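Local coordinates for adenosylmethionine-8-amino-7-oxononanoate aminotransferase (Methanocaldococcus jannaschii, PDB 6ZHK), which probably transfers an amino group from S-adenosyl-L-methionine to 8-amino-7-oxononanoate, a pyridoxal phosphate-dependent step in biotin biosynthesis, at residues K131-Y136 with D262-L267; Q135-V138 with G144-K147; V138-K143 with Y320-G325. All coordinates share one frame; numbering follows the deposited sequence.

How the contacts relate
The three contacts follow helix 122-140 towards its C-terminal end and the turn beyond it. Contact 1 sets the helix against 262-267, contact 2 against 144-147, and contact 3 sets its last turn against 320-325. Centres of contacts 1 and 2 are about 8 Å apart, those of 2 and 3 about 10 Å. D262 ties them together: its OD2 lies 2.7 Å from R140 NH1 of contact 3 and 3.1 Å from R145 NH2 of contact 2, both salt bridges. Only contact 1 comes near the predicted cofactor site, the side chain of I266 lying about 6 Å from that of D268; contacts 2 and 3 lie away from it.

Contact 1: K131-Y136 with D262-L267; sequences KMAYQY and DVIFIL
A133, on helix 122-140, faces I264 with their CA atoms 6.6 Å apart, the closest CA pair across the contact. Segment 131-136 is helical throughout. Segment 262-267 starts at D262, whose positive phi of 62° closes a Schellman motif at the end of helix 250-261, and then extends into strand 265-268. No hydrogen bond crosses between the segments; the contact is wholly apolar and buried.

I264 does most of the touching, through the far end of its longer branch. With chi2 extended at 167°, its CD1 methyl is carried out to the helix, where it lies 3.7 Å from A133 CA and 3.8 Å from A133 CB. The other branch of I264 takes part as well, CG2 lying 4.0 Å from A133 CB. Alanine suits this point because its single methyl lets the isoleucine come right up to the helix backbone. One turn further on, Y136 brings CD2 to within 3.6 Å of the same I264 CD1. The methyl approaches that corner of the ring obliquely, so that one CD1 fills the angle between the helix backbone and the tyrosine. Y136 sends its hydroxyl beyond the contact to hydrogen-bond with E318. I266, two residues on from I264, adds a looser touch, its CD1 4.3 Å from A133 CB.

Alternation in the extended chain puts I264 and I266 on the helix side, while F265 packs on helix 250-261 across the sheet. On another side of helix 122-140, Y134 packs on V174 of the second subunit. A helix packed on the central sheet, here through alanine and isoleucines, is characteristic of the large domain of fold-type I pyridoxal phosphate enzymes, to which class-III aminotransferases belong; this strand ends at D268, a predicted cofactor-binding residue.

Contact 2: Q135-V138 with G144-K147; sequences QYYV and GRTK
A cation-pi stack between Y137 and R145 spans the loop joining helix 122-140 to strand 147-151, part of a beta-alpha-beta crossover in the large domain. Y137 sits in the last turns of the helix, R145 in the connecting loop, and their CA atoms are 7.1 Å apart. R145 is the centre of an inverse gamma turn, closed by a weak backbone hydrogen bond from T146 N to G144 O. G144 just before it has a positive phi of 80°, a conformation that a residue without a side chain adopts easily.

The guanidinium lies nearly flat on the tyrosine ring, the planes 18° apart and the centres separated by 4.0 Å. R145 CZ stands over the face, displaced towards the CE1 side, and approaches CE1 of Y137 to 3.6 Å. The arginine reaches this position through a bend at chi2 (-113°), which turns the chain so that it can lay its flat end along the ring. The opposite face of the Y137 ring is covered by its neighbour Y136, whose CD2 lies over the ring centre, so the tyrosine is held between an aromatic edge atom and a cation.

Arginine suits this buried place because its flat end can stack while its N-H groups still find acceptors. NH1 bonds to the carbonyl oxygen of V228, and NH2 makes salt bridges with D142 and D262; the two carboxylates probably stabilise its positive charge. Tyrosine supplies both a polarisable face and a polar end, its hydroxyl making a weak hydrogen bond with the backbone N of I264. Within the stack, R145 NH1 lies 3.6 Å from Y137 CZ, and NH2 comes equally close to Y137 CE1.

Contact 3: V138-K143 with Y320-G325; sequences VLRGDK and YNQFLG
L139 and Q322 bring together two chain reversals: the C-terminal end of helix 122-140, closed by a Schellman motif at G141, and the type I beta turn N321-L324, which helix 317-321 runs into. G141 has a phi of 98°, which glycine adopts readily.

The apolar part is a CH-pi contact. L139 CD1 sits over one face of the F323 ring, 3.9 Å from the centroid and 19° off the ring normal, and is shifted towards CD2. The same methyl touches the backbone O of Q322 at 3.4 Å, so leucine fills the corner between ring and turn. F323 also meets W22 of the second subunit edge-to-face, placing the turn at the dimer interface.

The second kind is van der Waals packing by an amide. Bent at chi2 (-52°), Q322 folds its end against the helix backbone, with OE1 3.5 Å from R140 CA. Its NE2 lies 3.8 Å from R140 CG, the aliphatic part of the arginine.

Charge pairing runs along 138-143 and helps fix the direction of that arginine. R140 bends at chi3 and grips D142 side-on, a fit that suits a guanidinium meeting a carboxylate; its NH1 is shared with D262. Both D142 oxygens are met on their syn sides, tilted somewhat out of the carboxylate plane: R140 NE reaches OD1 and R140 NH1 reaches OD2, each at 2.8 Å.

Contact 1: K131-Y136 with D262-L267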
loop_
_atom_site.group_PDB
_atom_site.type_symbol
_atom_site.label_atom_id
_atom_site.label_comp_id
_atom_site.label_asym_id
_atom_site.label_seq_id
_atom_site.Cartn_x
_atom_site.Cartn_y
_atom_site.Cartn_z
ATOM N N LYS A 131 -0.057 9.416 11.262
ATOM C CA LYS A 131 0.467 8.772 12.450
ATOM C C LYS A 131 1.652 9.545 12.993
ATOM O O LYS A 131 1.776 9.702 14.200
ATOM C CB LYS A 131 0.784 7.296 12.239
ATOM C CG LYS A 131 -0.441 6.443 11.872
ATOM C CD LYS A 131 -0.043 5.009 11.607
ATOM C CE LYS A 131 0.914 4.409 12.649
ATOM N NZ LYS A 131 1.141 2.960 12.375
ATOM N N MET A 132 2.478 10.111 12.099
ATOM C CA MET A 132 3.620 10.898 12.523
ATOM C C MET A 132 3.106 12.131 13.261
ATOM O O MET A 132 3.665 12.460 14.305
ATOM C CB MET A 132 4.412 11.349 11.271
ATOM C CG MET A 132 5.236 10.222 10.672
ATOM S SD MET A 132 5.936 10.885 9.163
ATOM C CE MET A 132 7.117 9.605 8.738
ATOM N N ALA A 133 2.075 12.797 12.708
ATOM C CA ALA A 133 1.569 14.055 13.250
ATOM C C ALA A 133 0.968 13.764 14.630
ATOM O O ALA A 133 1.322 14.396 15.597
ATOM C CB ALA A 133 0.552 14.708 12.325
ATOM N N TYR A 134 0.207 12.657 14.710
ATOM C CA TYR A 134 -0.471 12.293 15.946
ATOM C C TYR A 134 0.585 12.007 17.014
ATOM O O TYR A 134 0.503 12.508 18.172
ATOM C CB TYR A 134 -1.401 11.086 15.750
ATOM C CG TYR A 134 -2.084 10.724 17.069
ATOM C CD1 TYR A 134 -3.193 11.451 17.501
ATOM C CD2 TYR A 134 -1.575 9.731 17.912
ATOM C CE1 TYR A 134 -3.807 11.172 18.727
ATOM C CE2 TYR A 134 -2.151 9.482 19.141
ATOM C CZ TYR A 134 -3.271 10.184 19.536
ATOM O OH TYR A 134 -3.847 9.937 20.764
ATOM N N GLN A 135 1.539 11.146 16.644
ATOM C CA GLN A 135 2.502 10.691 17.645
ATOM C C GLN A 135 3.515 11.775 17.973
ATOM O O GLN A 135 3.964 11.862 19.123
ATOM C CB GLN A 135 3.117 9.345 17.276
ATOM C CG GLN A 135 4.077 8.867 18.368
ATOM C CD GLN A 135 4.452 7.436 18.134
ATOM O OE1 GLN A 135 4.323 6.912 17.024
ATOM N NE2 GLN A 135 5.082 6.854 19.145
ATOM N N TYR A 136 3.790 12.668 17.014
ATOM C CA TYR A 136 4.635 13.816 17.330
ATOM C C TYR A 136 4.119 14.517 18.596
ATOM O O TYR A 136 4.889 14.823 19.523
ATOM C CB TYR A 136 4.626 14.804 16.175
ATOM C CG TYR A 136 5.229 16.165 16.448
ATOM C CD1 TYR A 136 6.618 16.372 16.465
ATOM C CD2 TYR A 136 4.407 17.249 16.690
ATOM C CE1 TYR A 136 7.163 17.661 16.649
ATOM C CE2 TYR A 136 4.943 18.528 16.893
ATOM C CZ TYR A 136 6.312 18.714 16.921
ATOM O OH TYR A 136 6.815 19.994 17.076
ATOM N N ASP A 262 0.411 26.645 15.847
ATOM C CA ASP A 262 1.109 25.484 16.352
ATOM C C ASP A 262 0.391 24.213 15.931
ATOM O O ASP A 262 0.264 23.311 16.750
ATOM C CB ASP A 262 1.274 25.510 17.884
ATOM C CG ASP A 262 2.188 24.413 18.430
ATOM O OD1 ASP A 262 3.193 24.041 17.750
ATOM O OD2 ASP A 262 1.855 23.897 19.530
ATOM N N VAL A 263 -0.076 24.159 14.673
ATOM C CA VAL A 263 -0.640 22.929 14.127
ATOM C C VAL A 263 0.213 22.413 12.953
ATOM O O VAL A 263 0.595 23.174 12.094
ATOM C CB VAL A 263 -2.104 23.124 13.694
ATOM C CG1 VAL A 263 -2.710 21.861 13.012
ATOM C CG2 VAL A 263 -2.976 23.662 14.835
ATOM N N ILE A 264 0.457 21.094 12.865
ATOM C CA ILE A 264 1.133 20.469 11.711
ATOM C C ILE A 264 0.258 20.605 10.455
ATOM O O ILE A 264 -0.964 20.366 10.477
ATOM C CB ILE A 264 1.462 18.979 11.989
ATOM C CG1 ILE A 264 2.759 18.855 12.794
ATOM C CG2 ILE A 264 1.609 18.208 10.670
ATOM C CD1 ILE A 264 2.944 17.440 13.368
ATOM N N PHE A 265 0.919 20.985 9.335
ATOM C CA PHE A 265 0.216 21.086 8.067
ATOM C C PHE A 265 0.756 19.993 7.148
ATOM O O PHE A 265 1.968 19.928 6.901
ATOM C CB PHE A 265 0.422 22.472 7.419
ATOM C CG PHE A 265 -0.268 22.651 6.079
ATOM C CD1 PHE A 265 -1.511 22.069 5.824
ATOM C CD2 PHE A 265 0.309 23.406 5.066
ATOM C CE1 PHE A 265 -2.150 22.232 4.600
ATOM C CE2 PHE A 265 -0.317 23.557 3.822
ATOM C CZ PHE A 265 -1.549 22.977 3.600
ATOM N N ILE A 266 -0.150 19.088 6.683
ATOM C CA ILE A 266 0.216 18.019 5.789
ATOM C C ILE A 266 -0.272 18.375 4.406
ATOM O O ILE A 266 -1.448 18.653 4.256
ATOM C CB ILE A 266 -0.469 16.714 6.264
ATOM C CG1 ILE A 266 -0.066 16.425 7.720
ATOM C CG2 ILE A 266 -0.110 15.619 5.261
ATOM C CD1 ILE A 266 -0.661 15.042 8.204
ATOM N N LEU A 267 0.610 18.353 3.403
ATOM C CA LEU A 267 0.138 18.607 2.042
ATOM C C LEU A 267 0.256 17.298 1.274
ATOM O O LEU A 267 1.323 16.677 1.192
ATOM C CB LEU A 267 0.969 19.701 1.380
ATOM C CG LEU A 267 0.392 20.319 0.105
ATOM C CD1 LEU A 267 -0.843 21.135 0.462
ATOM C CD2 LEU A 267 1.456 21.217 -0.588
#

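Contact 2: Q135-V138 with G144-K147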
loop_
_atom_site.group_PDB
_atom_site.type_symbol
_atom_site.label_atom_id
_atom_site.label_comp_id
_atom_site.label_asym_id
_atom_site.label_seq_id
_atom_site.Cartn_x
_atom_site.Cartn_y
_atom_site.Cartn_z
ATOM N N GLN A 135 1.539 11.146 16.644
ATOM C CA GLN A 135 2.502 10.691 17.645
ATOM C C GLN A 135 3.515 11.775 17.973
ATOM O O GLN A 135 3.964 11.862 19.123
ATOM C CB GLN A 135 3.117 9.345 17.276
ATOM C CG GLN A 135 4.077 8.867 18.368
ATOM C CD GLN A 135 4.452 7.436 18.134
ATOM O OE1 GLN A 135 4.323 6.912 17.024
ATOM N NE2 GLN A 135 5.082 6.854 19.145
ATOM N N TYR A 136 3.790 12.668 17.014
ATOM C CA TYR A 136 4.635 13.816 17.330
ATOM C C TYR A 136 4.119 14.517 18.596
ATOM O O TYR A 136 4.889 14.823 19.523
ATOM C CB TYR A 136 4.626 14.804 16.175
ATOM C CG TYR A 136 5.229 16.165 16.448
ATOM C CD1 TYR A 136 6.618 16.372 16.465
ATOM C CD2 TYR A 136 4.407 17.249 16.690
ATOM C CE1 TYR A 136 7.163 17.661 16.649
ATOM C CE2 TYR A 136 4.943 18.528 16.893
ATOM C CZ TYR A 136 6.312 18.714 16.921
ATOM O OH TYR A 136 6.815 19.994 17.076
ATOM N N TYR A 137 2.824 14.846 18.619
ATOM C CA TYR A 137 2.310 15.647 19.722
ATOM C C TYR A 137 2.266 14.825 21.004
ATOM O O TYR A 137 2.520 15.356 22.075
ATOM C CB TYR A 137 0.918 16.216 19.427
ATOM C CG TYR A 137 0.949 17.327 18.399
ATOM C CD1 TYR A 137 1.506 18.563 18.711
ATOM C CD2 TYR A 137 0.460 17.128 17.101
ATOM C CE1 TYR A 137 1.528 19.608 17.787
ATOM C CE2 TYR A 137 0.476 18.173 16.185
ATOM C CZ TYR A 137 1.006 19.403 16.516
ATOM O OH TYR A 137 1.025 20.396 15.569
ATOM N N VAL A 138 1.981 13.516 20.906
ATOM C CA VAL A 138 2.047 12.738 22.123
ATOM C C VAL A 138 3.460 12.810 22.708
ATOM O O VAL A 138 3.650 12.938 23.938
ATOM C CB VAL A 138 1.702 11.276 21.804
ATOM C CG1 VAL A 138 2.075 10.380 22.963
ATOM C CG2 VAL A 138 0.238 11.131 21.409
ATOM N N GLY A 144 -4.574 15.600 24.264
ATOM C CA GLY A 144 -5.874 15.772 23.654
ATOM C C GLY A 144 -5.847 16.227 22.192
ATOM O O GLY A 144 -6.878 16.609 21.667
ATOM N N ARG A 145 -4.714 16.097 21.500
ATOM C CA ARG A 145 -4.726 16.447 20.075
ATOM C C ARG A 145 -5.050 15.219 19.219
ATOM O O ARG A 145 -4.128 14.570 18.695
ATOM C CB ARG A 145 -3.334 16.933 19.644
ATOM C CG ARG A 145 -2.818 18.137 20.411
ATOM C CD ARG A 145 -2.808 19.181 19.337
ATOM N NE ARG A 145 -1.829 20.121 19.759
ATOM C CZ ARG A 145 -1.408 21.148 19.061
ATOM N NH1 ARG A 145 -1.793 21.334 17.799
ATOM N NH2 ARG A 145 -0.500 21.905 19.640
ATOM N N THR A 146 -6.349 14.937 19.107
ATOM C CA THR A 146 -6.868 13.686 18.588
ATOM C C THR A 146 -7.730 13.924 17.351
ATOM O O THR A 146 -8.114 12.972 16.683
ATOM C CB THR A 146 -7.685 12.938 19.643
ATOM O OG1 THR A 146 -8.772 13.779 19.979
ATOM C CG2 THR A 146 -6.915 12.688 20.918
ATOM N N LYS A 147 -7.944 15.191 16.986
ATOM C CA LYS A 147 -8.809 15.513 15.873
ATOM C C LYS A 147 -7.980 16.131 14.759
ATOM O O LYS A 147 -6.775 16.340 14.892
ATOM C CB LYS A 147 -9.982 16.404 16.318
ATOM C CG LYS A 147 -11.032 15.664 17.171
ATOM C CD LYS A 147 -12.264 16.496 17.487
ATOM C CE LYS A 147 -13.484 15.691 17.898
ATOM N NZ LYS A 147 -13.177 14.769 19.024
#

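Contact 3: V138-K143 with Y320-G325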
loop_
_atom_site.group_PDB
_atom_site.type_symbol
_atom_site.label_atom_id
_atom_site.label_comp_id
_atom_site.label_asym_id
_atom_site.label_seq_id
_atom_site.Cartn_x
_atom_site.Cartn_y
_atom_site.Cartn_z
ATOM N N VAL A 138 1.981 13.516 20.906
ATOM C CA VAL A 138 2.047 12.738 22.123
ATOM C C VAL A 138 3.460 12.810 22.708
ATOM O O VAL A 138 3.650 12.938 23.938
ATOM C CB VAL A 138 1.702 11.276 21.804
ATOM C CG1 VAL A 138 2.075 10.380 22.963
ATOM C CG2 VAL A 138 0.238 11.131 21.409
ATOM N N LEU A 139 4.474 12.660 21.860
ATOM C CA LEU A 139 5.841 12.580 22.330
ATOM C C LEU A 139 6.273 13.944 22.854
ATOM O O LEU A 139 7.060 14.012 23.769
ATOM C CB LEU A 139 6.775 12.155 21.173
ATOM C CG LEU A 139 6.695 10.660 20.824
ATOM C CD1 LEU A 139 7.467 10.374 19.549
ATOM C CD2 LEU A 139 7.247 9.818 21.967
ATOM N N ARG A 140 5.772 14.995 22.243
ATOM C CA ARG A 140 6.174 16.339 22.639
ATOM C C ARG A 140 5.488 16.746 23.954
ATOM O O ARG A 140 5.843 17.769 24.551
ATOM C CB ARG A 140 5.750 17.349 21.578
ATOM C CG ARG A 140 6.463 18.697 21.683
ATOM C CD ARG A 140 5.994 19.589 20.541
ATOM N NE ARG A 140 4.600 20.066 20.665
ATOM C CZ ARG A 140 4.124 21.145 20.082
ATOM N NH1 ARG A 140 2.894 21.525 20.324
ATOM N NH2 ARG A 140 4.856 21.815 19.209
ATOM N N GLY A 141 4.546 15.931 24.444
ATOM C CA GLY A 141 3.914 16.215 25.738
ATOM C C GLY A 141 2.574 16.921 25.628
ATOM O O GLY A 141 1.928 17.216 26.644
ATOM N N ASP A 142 2.082 17.136 24.405
ATOM C CA ASP A 142 0.736 17.689 24.252
ATOM C C ASP A 142 -0.344 16.658 24.540
ATOM O O ASP A 142 -0.137 15.480 24.276
ATOM C CB ASP A 142 0.497 18.227 22.846
ATOM C CG ASP A 142 1.512 19.268 22.427
ATOM O OD1 ASP A 142 2.704 18.956 22.415
ATOM O OD2 ASP A 142 1.078 20.378 22.086
ATOM N N LYS A 143 -1.501 17.150 25.072
ATOM C CA LYS A 143 -2.607 16.302 25.519
ATOM C C LYS A 143 -3.873 16.638 24.727
ATOM O O LYS A 143 -4.176 17.811 24.520
ATOM C CB LYS A 143 -2.889 16.469 27.027
ATOM C CG LYS A 143 -1.661 16.345 27.916
ATOM C CD LYS A 143 -0.978 14.992 27.770
ATOM C CE LYS A 143 0.335 14.917 28.539
ATOM N NZ LYS A 143 1.142 13.685 28.304
ATOM N N TYR A 320 10.811 14.606 12.877
ATOM C CA TYR A 320 11.624 13.417 12.977
ATOM C C TYR A 320 12.277 13.340 14.374
ATOM O O TYR A 320 12.402 12.278 14.988
ATOM C CB TYR A 320 12.666 13.500 11.848
ATOM C CG TYR A 320 13.829 12.529 11.868
ATOM C CD1 TYR A 320 14.959 12.758 12.657
ATOM C CD2 TYR A 320 13.838 11.409 11.023
ATOM C CE1 TYR A 320 16.047 11.877 12.640
ATOM C CE2 TYR A 320 14.931 10.549 10.963
ATOM C CZ TYR A 320 16.036 10.791 11.772
ATOM O OH TYR A 320 17.117 9.986 11.672
ATOM N N ASN A 321 12.744 14.485 14.864
ATOM C CA ASN A 321 13.563 14.439 16.071
ATOM C C ASN A 321 12.794 14.009 17.313
ATOM O O ASN A 321 13.429 13.523 18.247
ATOM C CB ASN A 321 14.162 15.813 16.390
ATOM C CG ASN A 321 15.302 16.185 15.465
ATOM O OD1 ASN A 321 15.883 15.328 14.821
ATOM N ND2 ASN A 321 15.590 17.478 15.313
ATOM N N GLN A 322 11.466 14.224 17.363
ATOM C CA GLN A 322 10.661 13.815 18.495
ATOM C C GLN A 322 10.727 12.307 18.672
ATOM O O GLN A 322 10.505 11.840 19.777
ATOM C CB GLN A 322 9.165 14.166 18.359
ATOM C CG GLN A 322 8.769 15.540 18.866
ATOM C CD GLN A 322 9.192 15.929 20.274
ATOM O OE1 GLN A 322 9.155 15.142 21.215
ATOM N NE2 GLN A 322 9.658 17.150 20.409
ATOM N N PHE A 323 11.047 11.538 17.608
ATOM C CA PHE A 323 10.995 10.077 17.708
ATOM C C PHE A 323 12.366 9.469 18.032
ATOM O O PHE A 323 12.533 8.235 18.055
ATOM C CB PHE A 323 10.502 9.465 16.392
ATOM C CG PHE A 323 9.100 9.874 16.030
ATOM C CD1 PHE A 323 8.830 11.132 15.516
ATOM C CD2 PHE A 323 8.052 8.975 16.199
ATOM C CE1 PHE A 323 7.518 11.461 15.168
ATOM C CE2 PHE A 323 6.727 9.315 15.886
ATOM C CZ PHE A 323 6.445 10.570 15.373
ATOM N N LEU A 324 13.332 10.334 18.339
ATOM C CA LEU A 324 14.673 9.897 18.749
ATOM C C LEU A 324 14.691 9.626 20.249
ATOM O O LEU A 324 14.166 10.436 21.037
ATOM C CB LEU A 324 15.661 11.035 18.420
ATOM C CG LEU A 324 15.822 11.312 16.940
ATOM C CD1 LEU A 324 16.743 12.530 16.682
ATOM C CD2 LEU A 324 16.355 10.088 16.214
ATOM N N GLY A 325 15.436 8.582 20.621
ATOM C CA GLY A 325 15.650 8.216 22.016
ATOM C C GLY A 325 16.345 6.858 22.133
ATOM O O GLY A 325 16.761 6.284 21.138
#